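Local coordinates for protein lactose Operon Repressor (Escherichia coli, PDB 1JYE) that represses transcription of the lactose operon by binding operator DNA, a hold that is loosened when an inducer sugar binds, at residues N113-R118 and A139-P144; V95-E100 and K108-N113; A145-V150 and T154-I159; L84-Q89 and S300-L305. The protein carries 1 engineered substitution. All coordinates share one frame; numbering follows the deposited sequence.

Contact 1: residues N113-R118 and A139-P144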
loop_
_atom_site.group_PDB
_atom_site.type_symbol
_atom_site.label_atom_id
_atom_site.label_comp_id
_atom_site.label_asym_id
_atom_site.label_seq_id
_atom_site.Cartn_x
_atom_site.Cartn_y
_atom_site.Cartn_z
ATOM N N ASN A 113 -22.802 5.993 10.793
ATOM C CA ASN A 113 -22.273 5.003 11.729
ATOM C C ASN A 113 -21.193 5.594 12.629
ATOM O O ASN A 113 -21.092 5.240 13.803
ATOM C CB ASN A 113 -21.702 3.792 10.984
ATOM C CG ASN A 113 -22.745 3.068 10.158
ATOM O OD1 ASN A 113 -23.918 3.007 10.530
ATOM N ND2 ASN A 113 -22.319 2.494 9.039
ATOM N N LEU A 114 -20.377 6.489 12.077
ATOM C CA LEU A 114 -19.314 7.121 12.851
ATOM C C LEU A 114 -19.896 8.041 13.923
ATOM O O LEU A 114 -19.408 8.079 15.055
ATOM C CB LEU A 114 -18.383 7.911 11.924
ATOM C CG LEU A 114 -17.495 7.058 11.010
ATOM C CD1 LEU A 114 -16.824 7.939 9.971
ATOM C CD2 LEU A 114 -16.450 6.329 11.849
ATOM N N LEU A 115 -20.940 8.779 13.563
ATOM C CA LEU A 115 -21.586 9.685 14.505
ATOM C C LEU A 115 -22.228 8.893 15.640
ATOM O O LEU A 115 -22.331 9.378 16.768
ATOM C CB LEU A 115 -22.651 10.526 13.794
ATOM C CG LEU A 115 -22.148 11.606 12.834
ATOM C CD1 LEU A 115 -23.331 12.240 12.116
ATOM C CD2 LEU A 115 -21.358 12.657 13.609
ATOM N N ALA A 116 -22.655 7.673 15.338
ATOM C CA ALA A 116 -23.280 6.816 16.340
ATOM C C ALA A 116 -22.253 6.369 17.380
ATOM O O ALA A 116 -22.614 5.926 18.474
ATOM C CB ALA A 116 -23.913 5.605 15.672
ATOM N N GLN A 117 -20.975 6.479 17.032
ATOM C CA GLN A 117 -19.906 6.095 17.948
ATOM C C GLN A 117 -19.454 7.295 18.777
ATOM O O GLN A 117 -18.463 7.230 19.500
ATOM C CB GLN A 117 -18.720 5.511 17.176
ATOM C CG GLN A 117 -19.020 4.191 16.480
ATOM C CD GLN A 117 -19.580 3.145 17.430
ATOM O OE1 GLN A 117 -19.082 2.973 18.541
ATOM N NE2 GLN A 117 -20.615 2.439 16.991
ATOM N N ARG A 118 -20.195 8.393 18.654
ATOM C CA ARG A 118 -19.920 9.623 19.390
ATOM C C ARG A 118 -18.597 10.316 19.072
ATOM O O ARG A 118 -17.932 10.832 19.969
ATOM C CB ARG A 118 -19.993 9.367 20.901
ATOM C CG ARG A 118 -21.320 8.808 21.391
ATOM C CD ARG A 118 -21.469 9.024 22.890
ATOM N NE ARG A 118 -20.283 8.588 23.625
ATOM C CZ ARG A 118 -20.067 8.841 24.913
ATOM N NH1 ARG A 118 -20.957 9.529 25.616
ATOM N NH2 ARG A 118 -18.957 8.409 25.497
ATOM N N ALA A 139 -24.873 15.931 6.492
ATOM C CA ALA A 139 -25.144 14.728 7.272
ATOM C C ALA A 139 -24.284 14.598 8.528
ATOM O O ALA A 139 -24.555 13.755 9.380
ATOM C CB ALA A 139 -24.962 13.498 6.393
ATOM N N CYS A 140 -23.257 15.430 8.652
ATOM C CA CYS A 140 -22.375 15.356 9.813
ATOM C C CYS A 140 -22.973 15.951 11.090
ATOM O O CYS A 140 -22.356 15.909 12.155
ATOM C CB CYS A 140 -21.038 16.021 9.486
ATOM S SG CYS A 140 -20.116 15.151 8.197
ATOM N N THR A 141 -24.179 16.498 10.978
ATOM C CA THR A 141 -24.883 17.080 12.120
ATOM C C THR A 141 -24.050 18.037 12.977
ATOM O O THR A 141 -23.813 17.779 14.158
ATOM C CB THR A 141 -25.444 15.973 13.041
ATOM O OG1 THR A 141 -24.364 15.294 13.692
ATOM C CG2 THR A 141 -26.244 14.965 12.231
ATOM N N ASN A 142 -23.612 19.140 12.379
ATOM C CA ASN A 142 -22.827 20.153 13.083
ATOM C C ASN A 142 -21.470 19.705 13.626
ATOM O O ASN A 142 -20.696 20.528 14.116
ATOM C CB ASN A 142 -23.659 20.761 14.215
ATOM C CG ASN A 142 -24.809 21.607 13.701
ATOM O OD1 ASN A 142 -25.613 22.124 14.478
ATOM N ND2 ASN A 142 -24.889 21.758 12.382
ATOM N N VAL A 143 -21.180 18.409 13.560
ATOM C CA VAL A 143 -19.887 17.914 14.021
ATOM C C VAL A 143 -18.884 18.382 12.966
ATOM O O VAL A 143 -19.122 18.216 11.774
ATOM C CB VAL A 143 -19.866 16.369 14.087
ATOM C CG1 VAL A 143 -18.463 15.880 14.400
ATOM C CG2 VAL A 143 -20.844 15.879 15.145
ATOM N N PRO A 144 -17.754 18.973 13.385
ATOM C CA PRO A 144 -16.783 19.430 12.384
ATOM C C PRO A 144 -16.365 18.329 11.414
ATOM O O PRO A 144 -16.086 17.203 11.824
ATOM C CB PRO A 144 -15.624 19.951 13.235
ATOM C CG PRO A 144 -15.736 19.151 14.499
ATOM C CD PRO A 144 -17.219 19.138 14.747
#
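L115 pushes both methyls of its isobutyl tip into the bend that follows helix 130-139, and every contact between N113-R118 and A139-P144 runs through this one side chain. CD1 meets A139 O at 3.4 Å and the hydroxyl T141 OG1 at 3.6 Å. CD2 lies 3.6 Å from V143 CG2 and 3.7 Å from C140 O. L115 and T141 meet tip to tip, whereas L115 and V143 slide past one another in opposite directions. V143 holds CG1 anti to its backbone N (chi1 173°), which turns CG2 to the leucine. The receiving surface is a type I' beta turn from C140 to V143, entered where T141 leaves helical geometry with a positive phi of 48°. C140 O is gripped twice: V143 N closes the turn at 3.1 Å, and T141 OG1 donates from the opposite face of the carbonyl plane at 2.6 Å. Gripped from both faces, the oxygen is held where L115 CD2 packs on it; its bond to T141 also fixes that hydroxyl beside CD1. This is the N-terminal subdomain of a periplasmic-binding-protein-like fold, in which helices and parallel strands alternate; helices 104-115 and 130-139 lie side by side on one face of the sheet. L115 and C140 both reach L122 beneath them, on strand 122-125. L115 itself sits near the end of its helix, and the chain then turns away through a type I beta turn closed by R118 N on L115 O. Further out on that turn, Q117 packs on S93 of the second subunit.

Contact 2: residues V95-E100 and K108-N113. Unlike the reference sequence in segment 108-113: T109 (reference Ala).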
loop_
_atom_site.group_PDB
_atom_site.type_symbol
_atom_site.label_atom_id
_atom_site.label_comp_id
_atom_site.label_asym_id
_atom_site.label_seq_id
_atom_site.Cartn_x
_atom_site.Cartn_y
_atom_site.Cartn_z
ATOM N N VAL A 95 -11.900 6.146 15.076
ATOM C CA VAL A 95 -12.825 5.132 14.593
ATOM C C VAL A 95 -12.722 5.252 13.076
ATOM O O VAL A 95 -12.855 6.346 12.527
ATOM C CB VAL A 95 -14.280 5.423 15.028
ATOM C CG1 VAL A 95 -15.210 4.333 14.501
ATOM C CG2 VAL A 95 -14.364 5.505 16.549
ATOM N N VAL A 96 -12.469 4.137 12.400
ATOM C CA VAL A 96 -12.324 4.156 10.951
ATOM C C VAL A 96 -13.404 3.343 10.254
ATOM O O VAL A 96 -13.631 2.179 10.586
ATOM C CB VAL A 96 -10.943 3.598 10.526
ATOM C CG1 VAL A 96 -10.768 3.724 9.010
ATOM C CG2 VAL A 96 -9.839 4.339 11.259
ATOM N N SER A 97 -14.069 3.969 9.287
ATOM C CA SER A 97 -15.117 3.311 8.519
ATOM C C SER A 97 -14.706 3.340 7.051
ATOM O O SER A 97 -14.430 4.409 6.499
ATOM C CB SER A 97 -16.454 4.037 8.704
ATOM O OG SER A 97 -17.474 3.435 7.922
ATOM N N MET A 98 -14.649 2.171 6.423
ATOM C CA MET A 98 -14.262 2.087 5.021
ATOM C C MET A 98 -15.533 2.083 4.180
ATOM O O MET A 98 -16.389 1.213 4.333
ATOM C CB MET A 98 -13.439 0.817 4.780
ATOM C CG MET A 98 -12.346 0.971 3.727
ATOM S SD MET A 98 -11.151 -0.400 3.749
ATOM C CE MET A 98 -12.080 -1.640 2.876
ATOM N N VAL A 99 -15.652 3.064 3.293
ATOM C CA VAL A 99 -16.837 3.203 2.455
ATOM C C VAL A 99 -17.062 2.068 1.466
ATOM O O VAL A 99 -16.150 1.655 0.751
ATOM C CB VAL A 99 -16.806 4.541 1.690
ATOM C CG1 VAL A 99 -18.075 4.702 0.860
ATOM C CG2 VAL A 99 -16.676 5.688 2.678
ATOM N N GLU A 100 -18.302 1.581 1.429
ATOM C CA GLU A 100 -18.700 0.493 0.543
ATOM C C GLU A 100 -18.383 0.803 -0.918
ATOM O O GLU A 100 -18.645 -0.010 -1.804
ATOM C CB GLU A 100 -20.197 0.216 0.701
ATOM C CG GLU A 100 -20.611 -0.136 2.123
ATOM C CD GLU A 100 -22.093 -0.436 2.248
ATOM O OE1 GLU A 100 -22.912 0.461 1.953
ATOM O OE2 GLU A 100 -22.439 -1.569 2.644
ATOM N N LYS A 108 -22.535 8.677 3.161
ATOM C CA LYS A 108 -23.439 9.191 4.183
ATOM C C LYS A 108 -23.678 8.128 5.250
ATOM O O LYS A 108 -23.759 8.433 6.439
ATOM C CB LYS A 108 -24.771 9.604 3.557
ATOM C CG LYS A 108 -24.680 10.851 2.699
ATOM C CD LYS A 108 -26.015 11.155 2.039
ATOM C CE LYS A 108 -25.966 12.470 1.292
ATOM N NZ LYS A 108 -25.699 13.595 2.226
ATOM N N THR A 109 -23.789 6.877 4.820
ATOM C CA THR A 109 -24.009 5.777 5.750
ATOM C C THR A 109 -22.805 5.645 6.679
ATOM O O THR A 109 -22.957 5.459 7.888
ATOM C CB THR A 109 -24.228 4.449 4.994
ATOM O OG1 THR A 109 -25.449 4.526 4.246
ATOM C CG2 THR A 109 -24.307 3.278 5.969
ATOM N N ALA A 110 -21.608 5.749 6.108
ATOM C CA ALA A 110 -20.388 5.652 6.899
ATOM C C ALA A 110 -20.371 6.756 7.950
ATOM O O ALA A 110 -20.062 6.512 9.118
ATOM C CB ALA A 110 -19.164 5.763 5.993
ATOM N N VAL A 111 -20.704 7.973 7.531
ATOM C CA VAL A 111 -20.736 9.109 8.441
ATOM C C VAL A 111 -21.757 8.868 9.550
ATOM O O VAL A 111 -21.496 9.156 10.716
ATOM C CB VAL A 111 -21.089 10.414 7.692
ATOM C CG1 VAL A 111 -21.373 11.529 8.685
ATOM C CG2 VAL A 111 -19.936 10.805 6.776
ATOM N N HIS A 112 -22.918 8.334 9.184
ATOM C CA HIS A 112 -23.957 8.047 10.166
ATOM C C HIS A 112 -23.440 7.075 11.229
ATOM O O HIS A 112 -23.611 7.310 12.426
ATOM C CB HIS A 112 -25.188 7.457 9.472
ATOM C CG HIS A 112 -26.279 7.053 10.415
ATOM N ND1 HIS A 112 -26.183 5.950 11.237
ATOM C CD2 HIS A 112 -27.485 7.612 10.676
ATOM C CE1 HIS A 112 -27.282 5.848 11.965
ATOM N NE2 HIS A 112 -28.087 6.844 11.643
ATOM N N ASN A 113 -22.802 5.993 10.793
ATOM C CA ASN A 113 -22.273 5.003 11.729
ATOM C C ASN A 113 -21.193 5.594 12.629
ATOM O O ASN A 113 -21.092 5.240 13.803
ATOM C CB ASN A 113 -21.702 3.792 10.984
ATOM C CG ASN A 113 -22.745 3.068 10.158
ATOM O OD1 ASN A 113 -23.918 3.007 10.530
ATOM N ND2 ASN A 113 -22.319 2.494 9.039
#
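S97 sets its hydroxyl anti to its own backbone N (chi1 178°), a setting that brings OG over the small side chain of A110. V99, two residues on, places CG1 anti to its N (chi1 -178°), and the other branch, CG2, turns to the same alanine. A110 CB therefore touches two neighbours: S97 OG at 3.5 Å and V99 CG2 at 4.1 Å. S97 OG also stands 3.8 Å from A110 CA, so the serine tip reaches past the methyl to the helix backbone, though CB is the nearer atom. The approach is van der Waals contact throughout. Because a serine faces an alanine, strand and helix come close, with the CA atoms of S97 and A110 6.0 Å apart. The pair belongs to a beta-alpha unit: strand 93-98 is an outermost strand of the parallel sheet within this chain, and helix 104-115 carries the chain back over it on the way to strand 122-125, crossing above strand 63-68 in the beta-alpha-beta manner of this fold. Strand 63-68 secures the strand from its inner side, through backbone bonds of S97 with V66 and T68. V111, next to A110, points the other way and packs on V136 of helix 130-139. T109, an alanine in the reference sequence, bonds through OG1 to E105 O one helical turn back. On the strand, M98 points away from the helix and packs on L84 of the second subunit, an engineered residue, as V96 does. V95 meets its counterpart, V95 of the second subunit, so the strand lying under A110 also helps form the dimer interface.

Contact 3: residues A145-V150 and T154-I159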
loop_
_atom_site.group_PDB
_atom_site.type_symbol
_atom_site.label_atom_id
_atom_site.label_comp_id
_atom_site.label_asym_id
_atom_site.label_seq_id
_atom_site.Cartn_x
_atom_site.Cartn_y
_atom_site.Cartn_z
ATOM N N ALA A 145 -16.338 18.661 10.126
ATOM C CA ALA A 145 -15.962 17.704 9.092
ATOM C C ALA A 145 -14.925 18.301 8.148
ATOM O O ALA A 145 -15.081 19.423 7.664
ATOM C CB ALA A 145 -17.193 17.276 8.305
ATOM N N LEU A 146 -13.876 17.532 7.878
ATOM C CA LEU A 146 -12.798 17.970 7.001
ATOM C C LEU A 146 -12.669 16.984 5.841
ATOM O O LEU A 146 -12.529 15.782 6.057
ATOM C CB LEU A 146 -11.494 18.031 7.800
ATOM C CG LEU A 146 -10.232 18.538 7.109
ATOM C CD1 LEU A 146 -10.396 20.015 6.733
ATOM C CD2 LEU A 146 -9.055 18.365 8.052
ATOM N N PHE A 147 -12.720 17.497 4.614
ATOM C CA PHE A 147 -12.639 16.655 3.418
ATOM C C PHE A 147 -11.252 16.660 2.785
ATOM O O PHE A 147 -10.638 17.716 2.627
ATOM C CB PHE A 147 -13.672 17.119 2.383
ATOM C CG PHE A 147 -15.101 16.993 2.845
ATOM C CD1 PHE A 147 -15.619 17.862 3.804
ATOM C CD2 PHE A 147 -15.925 16.005 2.323
ATOM C CE1 PHE A 147 -16.947 17.748 4.231
ATOM C CE2 PHE A 147 -17.255 15.878 2.743
ATOM C CZ PHE A 147 -17.765 16.755 3.701
ATOM N N LEU A 148 -10.772 15.479 2.402
ATOM C CA LEU A 148 -9.447 15.355 1.800
ATOM C C LEU A 148 -9.441 14.930 0.330
ATOM O O LEU A 148 -8.376 14.836 -0.285
ATOM C CB LEU A 148 -8.604 14.364 2.612
ATOM C CG LEU A 148 -8.523 14.610 4.122
ATOM C CD1 LEU A 148 -7.586 13.579 4.763
ATOM C CD2 LEU A 148 -8.026 16.029 4.387
ATOM N N ASP A 149 -10.614 14.673 -0.243
ATOM C CA ASP A 149 -10.684 14.250 -1.643
ATOM C C ASP A 149 -11.867 14.917 -2.330
ATOM O O ASP A 149 -12.882 14.280 -2.621
ATOM C CB ASP A 149 -10.829 12.730 -1.734
ATOM C CG ASP A 149 -10.465 12.186 -3.107
ATOM O OD1 ASP A 149 -10.318 12.986 -4.059
ATOM O OD2 ASP A 149 -10.328 10.951 -3.233
ATOM N N VAL A 150 -11.716 16.210 -2.581
ATOM C CA VAL A 150 -12.753 17.016 -3.214
ATOM C C VAL A 150 -12.084 18.081 -4.074
ATOM O O VAL A 150 -10.856 18.153 -4.148
ATOM C CB VAL A 150 -13.605 17.748 -2.150
ATOM C CG1 VAL A 150 -14.421 16.755 -1.353
ATOM C CG2 VAL A 150 -12.693 18.549 -1.209
ATOM N N THR A 154 -15.277 23.537 -3.820
ATOM C CA THR A 154 -16.441 23.189 -3.012
ATOM C C THR A 154 -16.375 23.918 -1.670
ATOM O O THR A 154 -15.363 23.864 -0.972
ATOM C CB THR A 154 -16.512 21.671 -2.784
ATOM O OG1 THR A 154 -16.419 21.004 -4.050
ATOM C CG2 THR A 154 -17.830 21.290 -2.117
ATOM N N PRO A 155 -17.465 24.612 -1.296
ATOM C CA PRO A 155 -17.580 25.378 -0.051
ATOM C C PRO A 155 -17.692 24.588 1.248
ATOM O O PRO A 155 -18.686 24.700 1.971
ATOM C CB PRO A 155 -18.808 26.244 -0.303
ATOM C CG PRO A 155 -19.679 25.320 -1.084
ATOM C CD PRO A 155 -18.706 24.720 -2.085
ATOM N N ILE A 156 -16.670 23.790 1.538
ATOM C CA ILE A 156 -16.616 23.001 2.763
ATOM C C ILE A 156 -15.183 23.086 3.276
ATOM O O ILE A 156 -14.331 23.675 2.614
ATOM C CB ILE A 156 -17.000 21.514 2.505
ATOM C CG1 ILE A 156 -16.251 20.958 1.286
ATOM C CG2 ILE A 156 -18.498 21.405 2.259
ATOM C CD1 ILE A 156 -14.774 20.748 1.486
ATOM N N ASN A 157 -14.917 22.522 4.450
ATOM C CA ASN A 157 -13.560 22.541 4.992
ATOM C C ASN A 157 -12.793 21.424 4.309
ATOM O O ASN A 157 -13.247 20.280 4.289
ATOM C CB ASN A 157 -13.576 22.308 6.505
ATOM C CG ASN A 157 -14.283 23.418 7.252
ATOM O OD1 ASN A 157 -14.085 24.596 6.962
ATOM N ND2 ASN A 157 -15.104 23.049 8.228
ATOM N N SER A 158 -11.631 21.744 3.749
ATOM C CA SER A 158 -10.861 20.732 3.046
ATOM C C SER A 158 -9.377 21.033 2.930
ATOM O O SER A 158 -8.929 22.157 3.143
ATOM C CB SER A 158 -11.421 20.559 1.632
ATOM O OG SER A 158 -11.284 21.768 0.892
ATOM N N ILE A 159 -8.624 19.990 2.605
ATOM C CA ILE A 159 -7.194 20.100 2.371
ATOM C C ILE A 159 -6.931 19.151 1.220
ATOM O O ILE A 159 -7.190 17.950 1.333
ATOM C CB ILE A 159 -6.336 19.621 3.561
ATOM C CG1 ILE A 159 -6.738 20.354 4.841
ATOM C CG2 ILE A 159 -4.858 19.870 3.242
ATOM C CD1 ILE A 159 -6.023 19.840 6.088
HETATM O O HOH W 1 -16.750 20.927 5.987
#
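F147 leaves its strand with CB 3.9 Å from I156 CD1, and the ring then runs out across the isoleucine at about a right angle. CG also lies against I156 CD1. CD1, on the near side of the ring, meets I156 CD1 at 3.8 Å and has N157 O near the ring plane, at its edge, 3.4 Å away. CE1, farther along, comes to 4.1 Å from I156 CB. CG stands anti to the carbonyl carbon (chi1 -63°), which swings the ring to helix 130-139, where V136 and E137 pack on it. The backbone fixes this placing: F147 N donates to N157 O at 2.9 Å, almost straight at 172°, and I159 N donates to F147 O at 3.0 Å. That pattern is a single parallel bridge, F147 with S158, joining the last strand of the N-terminal subdomain's sheet to strand 158-161, which enters the small mixed sheet with 316-324 at the crossover between subdomains. A water donating to A145 O and accepting from N157 N extends the join. With alanine at this position the space between I156 and V136 would probably be left unfilled and the isoleucine free to shift. Beyond the bridge, the L146 side chain crosses that of I159, CD2 to CD1 3.9 Å, L148 lies alongside I159, and V150 CG2 packs 3.7 Å from S158 CB, while S158 OG bonds to N316.

Contact 4: residues L84-Q89 and S300-L305. Engineered in segment 84-89: L84 (natural residue Lys).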
loop_
_atom_site.group_PDB
_atom_site.type_symbol
_atom_site.label_atom_id
_atom_site.label_comp_id
_atom_site.label_asym_id
_atom_site.label_seq_id
_atom_site.Cartn_x
_atom_site.Cartn_y
_atom_site.Cartn_z
ATOM N N LEU A 84 -3.551 8.324 11.723
ATOM C CA LEU A 84 -3.453 7.533 12.944
ATOM C C LEU A 84 -2.215 7.890 13.755
ATOM O O LEU A 84 -2.258 7.923 14.985
ATOM C CB LEU A 84 -3.440 6.038 12.609
ATOM C CG LEU A 84 -4.697 5.502 11.920
ATOM C CD1 LEU A 84 -4.497 4.033 11.567
ATOM C CD2 LEU A 84 -5.905 5.682 12.827
ATOM N N SER A 85 -1.110 8.157 13.070
ATOM C CA SER A 85 0.122 8.518 13.758
ATOM C C SER A 85 -0.031 9.841 14.506
ATOM O O SER A 85 0.314 9.942 15.686
ATOM C CB SER A 85 1.280 8.625 12.762
ATOM O OG SER A 85 2.473 9.021 13.419
ATOM N N ARG A 86 -0.555 10.853 13.819
ATOM C CA ARG A 86 -0.732 12.167 14.429
ATOM C C ARG A 86 -1.784 12.143 15.534
ATOM O O ARG A 86 -1.639 12.821 16.554
ATOM C CB ARG A 86 -1.108 13.199 13.362
ATOM C CG ARG A 86 -1.152 14.635 13.870
ATOM C CD ARG A 86 0.155 15.027 14.556
ATOM N NE ARG A 86 0.186 16.446 14.899
ATOM C CZ ARG A 86 1.023 16.985 15.781
ATOM N NH1 ARG A 86 1.903 16.222 16.417
ATOM N NH2 ARG A 86 0.980 18.288 16.026
ATOM N N ALA A 87 -2.842 11.364 15.332
ATOM C CA ALA A 87 -3.898 11.254 16.331
ATOM C C ALA A 87 -3.301 10.696 17.620
ATOM O O ALA A 87 -3.559 11.207 18.711
ATOM C CB ALA A 87 -5.004 10.340 15.827
ATOM N N ASP A 88 -2.499 9.645 17.479
ATOM C CA ASP A 88 -1.842 9.011 18.619
ATOM C C ASP A 88 -0.999 10.056 19.342
ATOM O O ASP A 88 -1.018 10.147 20.571
ATOM C CB ASP A 88 -0.941 7.872 18.137
ATOM C CG ASP A 88 -0.333 7.077 19.280
ATOM O OD1 ASP A 88 0.725 6.449 19.067
ATOM O OD2 ASP A 88 -0.914 7.067 20.385
ATOM N N GLN A 89 -0.264 10.845 18.565
ATOM C CA GLN A 89 0.598 11.893 19.104
ATOM C C GLN A 89 -0.180 12.917 19.920
ATOM O O GLN A 89 0.307 13.410 20.937
ATOM C CB GLN A 89 1.320 12.622 17.969
ATOM C CG GLN A 89 2.359 11.803 17.225
ATOM C CD GLN A 89 2.851 12.508 15.972
ATOM O OE1 GLN A 89 3.227 13.679 16.012
ATOM N NE2 GLN A 89 2.850 11.794 14.851
ATOM N N SER A 300 -4.280 17.055 8.467
ATOM C CA SER A 300 -5.726 16.902 8.626
ATOM C C SER A 300 -6.131 16.738 10.089
ATOM O O SER A 300 -7.184 17.220 10.507
ATOM C CB SER A 300 -6.248 15.710 7.805
ATOM O OG SER A 300 -5.850 14.463 8.355
ATOM N N VAL A 301 -5.298 16.061 10.872
ATOM C CA VAL A 301 -5.610 15.864 12.281
ATOM C C VAL A 301 -5.476 17.184 13.029
ATOM O O VAL A 301 -6.366 17.564 13.793
ATOM C CB VAL A 301 -4.683 14.806 12.922
ATOM C CG1 VAL A 301 -4.965 14.699 14.420
ATOM C CG2 VAL A 301 -4.911 13.457 12.256
ATOM N N ASP A 302 -4.372 17.888 12.800
ATOM C CA ASP A 302 -4.162 19.175 13.456
ATOM C C ASP A 302 -5.316 20.112 13.114
ATOM O O ASP A 302 -5.856 20.793 13.983
ATOM C CB ASP A 302 -2.846 19.819 13.002
ATOM C CG ASP A 302 -1.636 18.944 13.268
ATOM O OD1 ASP A 302 -1.635 18.215 14.278
ATOM O OD2 ASP A 302 -0.676 18.999 12.470
ATOM N N ARG A 303 -5.691 20.134 11.838
ATOM C CA ARG A 303 -6.769 20.997 11.360
ATOM C C ARG A 303 -8.120 20.648 11.982
ATOM O O ARG A 303 -8.859 21.533 12.416
ATOM C CB ARG A 303 -6.867 20.908 9.831
ATOM C CG ARG A 303 -7.830 21.912 9.182
ATOM C CD ARG A 303 -7.375 23.351 9.416
ATOM N NE ARG A 303 -5.934 23.492 9.221
ATOM C CZ ARG A 303 -5.315 23.419 8.046
ATOM N NH1 ARG A 303 -3.995 23.546 7.990
ATOM N NH2 ARG A 303 -6.007 23.244 6.925
ATOM N N LEU A 304 -8.443 19.358 12.025
ATOM C CA LEU A 304 -9.716 18.921 12.591
ATOM C C LEU A 304 -9.844 19.324 14.052
ATOM O O LEU A 304 -10.893 19.806 14.481
ATOM C CB LEU A 304 -9.869 17.403 12.476
ATOM C CG LEU A 304 -11.195 16.856 13.015
ATOM C CD1 LEU A 304 -12.337 17.317 12.121
ATOM C CD2 LEU A 304 -11.144 15.336 13.068
ATOM N N LEU A 305 -8.779 19.119 14.819
ATOM C CA LEU A 305 -8.815 19.475 16.228
ATOM C C LEU A 305 -8.944 20.987 16.402
ATOM O O LEU A 305 -9.628 21.450 17.313
ATOM C CB LEU A 305 -7.571 18.936 16.943
ATOM C CG LEU A 305 -7.446 17.407 16.898
ATOM C CD1 LEU A 305 -6.310 16.960 17.802
ATOM C CD2 LEU A 305 -8.754 16.759 17.345
#
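Helix segments 84-89 and 300-305 pass with their axes 9.4 Å apart and their directions 50° apart, with the CA atoms of A87 and V301 the nearest pair across them. R86 carries most of the contact. Its CG stands anti to the backbone N (chi1 -173°), and a bend at chi2 (54°) lays the chain across V301, with CG 3.7 Å from V301 CB. Beyond that apolar stem the guanidinium reaches D302 by its edge. R86 NE donates to D302 OD1 at 2.6 Å, using the syn lone pair of that oxygen, while NH2 adds a weak bond to the same OD1 at 3.1 Å. The two planes stand at right angles, so this salt bridge grips a single carboxylate oxygen. On its other flank, R86 NH1 donates to Q89 OE1 at 2.9 Å; Q89 NE2 in turn bonds to S85 OG at 3.1 Å, which steadies the amide that receives the arginine. Cutting the arginine back to alanine is likely to leave D302 without this charge partner, thin the cover over V301 and leave Q89 OE1 without this donor. Nearer the sheet, V301 CG1 lies 4.1 Å from A87 N. Both helices cover one face of the N-terminal subdomain's parallel sheet: A87 and the engineered L84 rest on V94 of strand 93-98, S300 and L304 on I123 of strand 122-125, and L84 also packs on L71 of the second subunit.

How the contacts relate
From the N terminus, contact 4 opens first, on helix 74-89, and closes last, on helix 293-308 over two hundred residues later; the other three fall within that span and follow one another without crossing. Contact 2 closes a short strand-to-helix loop, and contact 1 opens on the same helix, sharing N113. Contact 1 ends just before contact 3 begins, and C140 SG touches A145 CB. Contact 2 ties helix 104-115 to one face of the parallel sheet, contact 1 joins that helix to the turn after helix 130-139 on the same face, contact 4 pairs helices on the other, and contact 3 leads off the sheet's edge to the crossover strands. L146 and I159 pack against helix 293-308, linking contacts 3 and 4.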